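Local coordinates for putative glycosyltransferase (GalT1) (Streptococcus parasanguinis FW213, PDB 5HEA), which probably transfers a sugar from a nucleotide-sugar donor to an acceptor, this chain being the C-terminal part of a longer protein and carrying a GT-A-type domain, at residues K171-A175 against E176-G180; R187-E190 against D191-T194; L252-Q255 against I256-Y259. All coordinates share one frame; numbering follows the deposited sequence.

All three contacts are local, each formed by consecutive residues, but they differ in depth and chemistry. Contact 1 and contact 2 belong to the two ends of the connection between strand 171-174 and helix 195-201: the first is an aromatic and apolar turn, partly buried where the strand leaves the sheet, the second a buried loop held by salt bridges and by hydrogen bonds to its carbonyls, two of them weak. Contact 3 lies on the opening turns of helix 253-272, its centre about 20 Å from the centre of the chain, and combines regular helix bonds with a weak ion pair. R241 links the last two, bonding D192 in contact 2 and Q255 in contact 3.

Contact 1 (K171-A175 against E176-G180); sequences KLFKA and ELFEG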
loop_
_atom_site.group_PDB
_atom_site.type_symbol
_atom_site.label_atom_id
_atom_site.label_comp_id
_atom_site.label_asym_id
_atom_site.label_seq_id
_atom_site.Cartn_x
_atom_site.Cartn_y
_atom_site.Cartn_z
ATOM N N LYS A 171 -31.890 -16.941 -18.468
ATOM C CA LYS A 171 -32.473 -15.812 -19.163
ATOM C C LYS A 171 -31.801 -15.608 -20.507
ATOM O O LYS A 171 -30.574 -15.604 -20.611
ATOM C CB LYS A 171 -32.352 -14.553 -18.285
ATOM C CG LYS A 171 -33.017 -14.744 -16.906
ATOM C CD LYS A 171 -32.650 -13.669 -15.915
ATOM C CE LYS A 171 -33.246 -14.003 -14.554
ATOM N NZ LYS A 171 -32.651 -15.233 -13.940
ATOM N N LEU A 172 -32.620 -15.459 -21.541
ATOM C CA LEU A 172 -32.139 -15.176 -22.890
ATOM C C LEU A 172 -32.503 -13.738 -23.262
ATOM O O LEU A 172 -33.682 -13.378 -23.270
ATOM C CB LEU A 172 -32.758 -16.163 -23.881
ATOM C CG LEU A 172 -32.343 -16.048 -25.347
ATOM C CD1 LEU A 172 -30.880 -16.441 -25.501
ATOM C CD2 LEU A 172 -33.245 -16.900 -26.246
ATOM N N PHE A 173 -31.486 -12.923 -23.560
ATOM C CA PHE A 173 -31.656 -11.491 -23.829
ATOM C C PHE A 173 -31.342 -11.139 -25.284
ATOM O O PHE A 173 -30.332 -11.593 -25.816
ATOM C CB PHE A 173 -30.679 -10.667 -22.971
ATOM C CG PHE A 173 -30.808 -10.889 -21.487
ATOM C CD1 PHE A 173 -31.755 -10.194 -20.747
ATOM C CD2 PHE A 173 -29.967 -11.774 -20.828
ATOM C CE1 PHE A 173 -31.878 -10.394 -19.376
ATOM C CE2 PHE A 173 -30.077 -11.980 -19.448
ATOM C CZ PHE A 173 -31.037 -11.290 -18.725
ATOM N N LYS A 174 -32.175 -10.310 -25.913
ATOM C CA LYS A 174 -31.762 -9.643 -27.146
ATOM C C LYS A 174 -30.494 -8.878 -26.845
ATOM O O LYS A 174 -30.394 -8.206 -25.813
ATOM C CB LYS A 174 -32.841 -8.692 -27.664
ATOM C CG LYS A 174 -33.954 -9.431 -28.406
ATOM C CD LYS A 174 -34.944 -8.479 -29.030
ATOM C CE LYS A 174 -36.107 -9.245 -29.635
ATOM N NZ LYS A 174 -37.253 -8.344 -29.983
ATOM N N ALA A 175 -29.506 -9.015 -27.725
ATOM C CA ALA A 175 -28.183 -8.451 -27.459
ATOM C C ALA A 175 -28.212 -6.924 -27.470
ATOM O O ALA A 175 -27.422 -6.275 -26.778
ATOM C CB ALA A 175 -27.161 -8.983 -28.450
ATOM N N GLU A 176 -29.142 -6.351 -28.229
ATOM C CA GLU A 176 -29.273 -4.894 -28.287
ATOM C C GLU A 176 -29.619 -4.281 -26.920
ATOM O O GLU A 176 -29.342 -3.111 -26.680
ATOM C CB GLU A 176 -30.312 -4.476 -29.336
ATOM C CG GLU A 176 -31.732 -4.935 -29.017
ATOM C CD GLU A 176 -32.718 -4.635 -30.133
ATOM O OE1 GLU A 176 -32.452 -3.709 -30.934
ATOM O OE2 GLU A 176 -33.758 -5.327 -30.208
ATOM N N LEU A 177 -30.209 -5.074 -26.028
ATOM C CA LEU A 177 -30.535 -4.605 -24.684
ATOM C C LEU A 177 -29.296 -4.169 -23.870
ATOM O O LEU A 177 -29.411 -3.386 -22.933
ATOM C CB LEU A 177 -31.279 -5.697 -23.910
ATOM C CG LEU A 177 -32.795 -5.903 -23.977
ATOM C CD1 LEU A 177 -33.507 -5.063 -25.019
ATOM C CD2 LEU A 177 -33.108 -7.364 -24.154
ATOM N N PHE A 178 -28.119 -4.672 -24.221
ATOM C CA PHE A 178 -26.922 -4.405 -23.415
ATOM C C PHE A 178 -26.240 -3.042 -23.648
ATOM O O PHE A 178 -25.219 -2.741 -23.012
ATOM C CB PHE A 178 -25.908 -5.556 -23.531
ATOM C CG PHE A 178 -26.303 -6.778 -22.749
ATOM C CD1 PHE A 178 -25.853 -6.963 -21.452
ATOM C CD2 PHE A 178 -27.156 -7.720 -23.301
ATOM C CE1 PHE A 178 -26.228 -8.075 -20.723
ATOM C CE2 PHE A 178 -27.533 -8.840 -22.586
ATOM C CZ PHE A 178 -27.077 -9.019 -21.294
ATOM N N GLU A 179 -26.792 -2.224 -24.543
ATOM C CA GLU A 179 -26.259 -0.871 -24.746
ATOM C C GLU A 179 -26.186 -0.090 -23.428
ATOM O O GLU A 179 -27.216 0.211 -22.807
ATOM C CB GLU A 179 -27.090 -0.082 -25.765
ATOM C CG GLU A 179 -26.568 1.350 -25.970
ATOM C CD GLU A 179 -27.482 2.237 -26.814
ATOM O OE1 GLU A 179 -28.640 1.848 -27.088
ATOM O OE2 GLU A 179 -27.032 3.338 -27.199
ATOM N N GLY A 180 -24.964 0.214 -22.996
ATOM C CA GLY A 180 -24.761 1.002 -21.794
ATOM C C GLY A 180 -24.948 0.236 -20.499
ATOM O O GLY A 180 -24.871 0.824 -19.413
#
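K174, the last residue of the strand, and A175, the first of the turn, offer their carbonyls to amides three residues further on, so that strand 171-174 runs directly into a 3-10 turn. L177 N bonds K174 O at 3.1 Å, and F178 N bonds A175 O, also at 3.1 Å but straighter, with 166° at the hydrogen. A weak bond from E179 N to E176 O continues it.

The turn swings F178 back against F173. The two rings make an offset edge-to-face pair with planes 85° apart and centroids separated by 5.6 Å, the edge of F178 directed at the face of F173. F178 CE2 also approaches F173 CB at 3.7 Å, while A175 O lies at the F178 ring edge, near its plane, 3.8 Å from F178 CD2. F173 CG stands anti to the carbonyl carbon, chi1 -57°, which places the ring beside the backbone N and against F178.

Strand 171-174 is an inner strand of the GT-A-type sheet, antiparallel to both 87-90 and 116-125, and the two phenylalanines belong to the apolar layer on one side of it. L198 of helix 195-201 packs on F173, L177 and F178, and K201 NZ of that helix bonds the carbonyls of L177 and E179.

L177 CD2 lies over the K174 backbone, 3.3 Å from K174 O, and 3.8 Å from K174 CB. K174 and E176 extend side by side in the same direction, K174 CD being 3.6 Å from E176 OE2. Their charged ends do not touch; K174 NZ instead forms a salt bridge with D115. Further along, G180 O accepts a bond from Q280 of a second subunit.

Contact 2 (R187-E190 against D191-T194); sequences RLRE and DDAT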
loop_
_atom_site.group_PDB
_atom_site.type_symbol
_atom_site.label_atom_id
_atom_site.label_comp_id
_atom_site.label_asym_id
_atom_site.label_seq_id
_atom_site.Cartn_x
_atom_site.Cartn_y
_atom_site.Cartn_z
ATOM N N ARG A 187 -17.533 -5.620 -7.396
ATOM C CA ARG A 187 -18.721 -5.680 -6.566
ATOM C C ARG A 187 -19.259 -7.104 -6.595
ATOM O O ARG A 187 -19.287 -7.739 -7.647
ATOM C CB ARG A 187 -19.770 -4.710 -7.136
ATOM C CG ARG A 187 -20.747 -4.095 -6.144
ATOM C CD ARG A 187 -22.027 -3.648 -6.863
ATOM N NE ARG A 187 -22.865 -2.747 -6.074
ATOM C CZ ARG A 187 -23.278 -1.545 -6.482
ATOM N NH1 ARG A 187 -22.936 -1.091 -7.686
ATOM N NH2 ARG A 187 -24.042 -0.795 -5.690
ATOM N N LEU A 188 -19.658 -7.614 -5.434
ATOM C CA LEU A 188 -20.444 -8.841 -5.372
ATOM C C LEU A 188 -21.895 -8.373 -5.436
ATOM O O LEU A 188 -22.145 -7.167 -5.408
ATOM C CB LEU A 188 -20.173 -9.602 -4.068
ATOM C CG LEU A 188 -20.188 -11.141 -4.022
ATOM C CD1 LEU A 188 -20.716 -11.651 -2.670
ATOM C CD2 LEU A 188 -20.953 -11.769 -5.185
ATOM N N ARG A 189 -22.845 -9.309 -5.517
ATOM C CA ARG A 189 -24.241 -8.985 -5.824
ATOM C C ARG A 189 -24.260 -8.161 -7.115
ATOM O O ARG A 189 -24.895 -7.109 -7.207
ATOM C CB ARG A 189 -24.898 -8.218 -4.669
ATOM C CG ARG A 189 -24.907 -8.951 -3.339
ATOM C CD ARG A 189 -25.784 -10.191 -3.406
ATOM N NE ARG A 189 -26.438 -10.472 -2.128
ATOM C CZ ARG A 189 -27.677 -10.095 -1.821
ATOM N NH1 ARG A 189 -28.413 -9.420 -2.701
ATOM N NH2 ARG A 189 -28.181 -10.398 -0.633
ATOM N N GLU A 190 -23.503 -8.622 -8.103
ATOM C CA GLU A 190 -23.363 -7.867 -9.337
ATOM C C GLU A 190 -24.586 -8.108 -10.221
ATOM O O GLU A 190 -25.036 -7.188 -10.918
ATOM C CB GLU A 190 -22.045 -8.202 -10.052
ATOM C CG GLU A 190 -21.890 -9.650 -10.566
ATOM C CD GLU A 190 -21.355 -10.658 -9.526
ATOM O OE1 GLU A 190 -21.233 -10.332 -8.320
ATOM O OE2 GLU A 190 -21.054 -11.807 -9.927
ATOM N N ASP A 191 -25.123 -9.334 -10.152
ATOM C CA ASP A 191 -26.378 -9.729 -10.824
ATOM C C ASP A 191 -27.537 -8.876 -10.321
ATOM O O ASP A 191 -28.361 -8.390 -11.112
ATOM C CB ASP A 191 -26.737 -11.207 -10.550
ATOM C CG ASP A 191 -25.871 -12.198 -11.325
ATOM O OD1 ASP A 191 -25.080 -11.753 -12.184
ATOM O OD2 ASP A 191 -25.994 -13.432 -11.079
ATOM N N ASP A 192 -27.586 -8.731 -8.995
ATOM C CA ASP A 192 -28.579 -7.924 -8.280
ATOM C C ASP A 192 -28.613 -6.477 -8.818
ATOM O O ASP A 192 -29.678 -5.875 -8.931
ATOM C CB ASP A 192 -28.224 -7.962 -6.783
ATOM C CG ASP A 192 -29.228 -7.222 -5.884
ATOM O OD1 ASP A 192 -30.428 -7.110 -6.207
ATOM O OD2 ASP A 192 -28.794 -6.774 -4.811
ATOM N N ALA A 193 -27.442 -5.943 -9.168
ATOM C CA ALA A 193 -27.310 -4.563 -9.644
ATOM C C ALA A 193 -27.581 -4.395 -11.133
ATOM O O ALA A 193 -27.673 -3.268 -11.617
ATOM C CB ALA A 193 -25.907 -4.025 -9.312
ATOM N N THR A 194 -27.742 -5.499 -11.861
ATOM C CA THR A 194 -27.658 -5.428 -13.321
ATOM C C THR A 194 -28.855 -5.994 -14.098
ATOM O O THR A 194 -29.330 -5.364 -15.044
ATOM C CB THR A 194 -26.342 -6.113 -13.830
ATOM O OG1 THR A 194 -25.216 -5.565 -13.133
ATOM C CG2 THR A 194 -26.148 -5.885 -15.332
#
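The D192 carboxylate sits at the edge of the R189 guanidinium, near the guanidinium plane, in a rather long salt bridge of 3.4 Å from R189 NH1 to D192 OD2. The two planes are turned 49° from one another, so the groups are not paired flat. Bends at chi2 and chi3 fold the arginine back to this position, and D192 meets it with its carboxylate carbon anti to the backbone N (chi1 -177°). A second guanidinium, that of R187, is approached obliquely by A193 CB, 4.5 Å from R187 NH1. The E190 and D191 side chains run side by side, their carboxylates turned 56° apart and not touching; R76 NH1 holds the first by a salt bridge and the second by a longer, weak ion pair.

Carbonyl oxygens fix the loop. E190 O receives T194 OG1 at 2.8 Å, while A193 N is shared between two weak bonds, to E190 O at 3.2 Å and to R189 O at 3.4 Å. T194 precedes helix 195-201 as its N-cap residue, yet its hydroxyl is turned back to E190 and gives the helix no capping bond. The Glu-Asp-Asp sequence at 190-192 is consistent with the acidic motif found near the acceptor side of family 2 GT-A transferases.

D192 has further salt-bridge partners in R241 of helix 231-247 and R262 of helix 253-272, and R189 NE pairs with D229. From helix 231-247, S233 and S236 bond the R187 guanidinium and N237 reaches R189 O, while helix 72-82 contributes R76, P72 and S73 around E190.

Contact 3 (L252-Q255 against I256-Y259); sequences LTEQ and IKSY
E254 and K257 run alongside each other and meet at their ends in a salt bridge, a weak bond of 3.4 Å from K257 NZ to E254 OE2. The lysine is extended beyond CG, whereas the glutamate bends at chi2 (-59°), which brings its carboxylate round to the ammonium group. T253 also runs alongside K257, its CG2 4.0 Å from K257 CE; the T253 hydroxyl is hydrogen-bonded to D251.

I256 sends CG1 anti to its carbonyl carbon and continues it extended, chi2 173°, which carries CD1 back to L252 CB at 3.9 Å. Q255 OE1 accepts from R241 NE. A water hydrogen-bonded to S258 OG at 2.8 Å also makes a weak, long bond to Q255 OE1, coupling the two side chains. The Y259 side chain leads away from 252-255, and its OH hydrogen-bonds E239.

I256, K257, S258 and Y259 each donate their backbone N to the carbonyl four residues earlier, the shortest bond being Y259 N to Q255 O at 2.7 Å. L252 packs on L252 of a second subunit, and I256 and Y259 on its S247. Such unbroken i to i+4 bonding marks the first turns of a regular alpha-helix, here helix 253-272, which packs against helix 231-247 in the helical C-terminal region.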
loop_
_atom_site.group_PDB
_atom_site.type_symbol
_atom_site.label_atom_id
_atom_site.label_comp_id
_atom_site.label_asym_id
_atom_site.label_seq_id
_atom_site.Cartn_x
_atom_site.Cartn_y
_atom_site.Cartn_z
ATOM N N LEU A 252 -43.808 0.568 -6.429
ATOM C CA LEU A 252 -42.685 0.352 -5.505
ATOM C C LEU A 252 -42.998 -0.610 -4.363
ATOM O O LEU A 252 -42.126 -0.906 -3.543
ATOM C CB LEU A 252 -42.227 1.699 -4.911
ATOM C CG LEU A 252 -41.817 2.781 -5.909
ATOM C CD1 LEU A 252 -41.524 4.103 -5.193
ATOM C CD2 LEU A 252 -40.602 2.322 -6.721
ATOM N N THR A 253 -44.235 -1.101 -4.308
ATOM C CA THR A 253 -44.694 -1.878 -3.165
ATOM C C THR A 253 -43.795 -3.053 -2.780
ATOM O O THR A 253 -43.411 -3.181 -1.621
ATOM C CB THR A 253 -46.116 -2.400 -3.394
ATOM O OG1 THR A 253 -46.968 -1.294 -3.690
ATOM C CG2 THR A 253 -46.620 -3.109 -2.153
ATOM N N GLU A 254 -43.466 -3.909 -3.740
ATOM C CA GLU A 254 -42.664 -5.098 -3.441
ATOM C C GLU A 254 -41.205 -4.756 -3.164
ATOM O O GLU A 254 -40.571 -5.400 -2.324
ATOM C CB GLU A 254 -42.755 -6.126 -4.571
ATOM C CG GLU A 254 -44.184 -6.563 -4.866
ATOM C CD GLU A 254 -44.856 -7.190 -3.652
ATOM O OE1 GLU A 254 -44.222 -8.042 -2.983
ATOM O OE2 GLU A 254 -46.018 -6.824 -3.368
ATOM N N GLN A 255 -40.675 -3.750 -3.862
ATOM C CA GLN A 255 -39.281 -3.343 -3.654
ATOM C C GLN A 255 -39.092 -2.788 -2.252
ATOM O O GLN A 255 -38.081 -3.057 -1.603
ATOM C CB GLN A 255 -38.846 -2.319 -4.695
ATOM C CG GLN A 255 -38.881 -2.855 -6.113
ATOM C CD GLN A 255 -37.735 -3.790 -6.399
ATOM O OE1 GLN A 255 -36.653 -3.657 -5.824
ATOM N NE2 GLN A 255 -37.958 -4.748 -7.292
ATOM N N ILE A 256 -40.074 -2.024 -1.784
ATOM C CA ILE A 256 -40.064 -1.508 -0.420
ATOM C C ILE A 256 -40.028 -2.647 0.609
ATOM O O ILE A 256 -39.186 -2.648 1.518
ATOM C CB ILE A 256 -41.254 -0.549 -0.172
ATOM C CG1 ILE A 256 -41.086 0.718 -1.004
ATOM C CG2 ILE A 256 -41.324 -0.155 1.273
ATOM C CD1 ILE A 256 -42.275 1.644 -0.963
ATOM N N LYS A 257 -40.909 -3.633 0.448
ATOM C CA LYS A 257 -40.906 -4.818 1.313
ATOM C C LYS A 257 -39.550 -5.516 1.303
ATOM O O LYS A 257 -39.018 -5.889 2.352
ATOM C CB LYS A 257 -41.970 -5.827 0.862
ATOM C CG LYS A 257 -43.410 -5.359 0.975
ATOM C CD LYS A 257 -44.358 -6.493 0.560
ATOM C CE LYS A 257 -45.802 -6.030 0.453
ATOM N NZ LYS A 257 -46.693 -7.111 -0.071
ATOM N N SER A 258 -39.009 -5.714 0.105
ATOM C CA SER A 258 -37.684 -6.300 -0.064
ATOM C C SER A 258 -36.592 -5.460 0.622
ATOM O O SER A 258 -35.709 -5.998 1.308
ATOM C CB SER A 258 -37.375 -6.465 -1.559
ATOM O OG SER A 258 -36.045 -6.930 -1.771
ATOM N N TYR A 259 -36.648 -4.145 0.431
ATOM C CA TYR A 259 -35.684 -3.231 1.054
ATOM C C TYR A 259 -35.717 -3.317 2.582
ATOM O O TYR A 259 -34.673 -3.384 3.229
ATOM C CB TYR A 259 -35.978 -1.796 0.590
ATOM C CG TYR A 259 -35.067 -0.686 1.123
ATOM C CD1 TYR A 259 -33.687 -0.804 1.096
ATOM C CD2 TYR A 259 -35.604 0.514 1.585
ATOM C CE1 TYR A 259 -32.869 0.237 1.552
ATOM C CE2 TYR A 259 -34.796 1.549 2.041
ATOM C CZ TYR A 259 -33.434 1.407 2.011
ATOM O OH TYR A 259 -32.642 2.440 2.464
HETATM O O HOH W 1 -34.620 -5.205 -3.485
#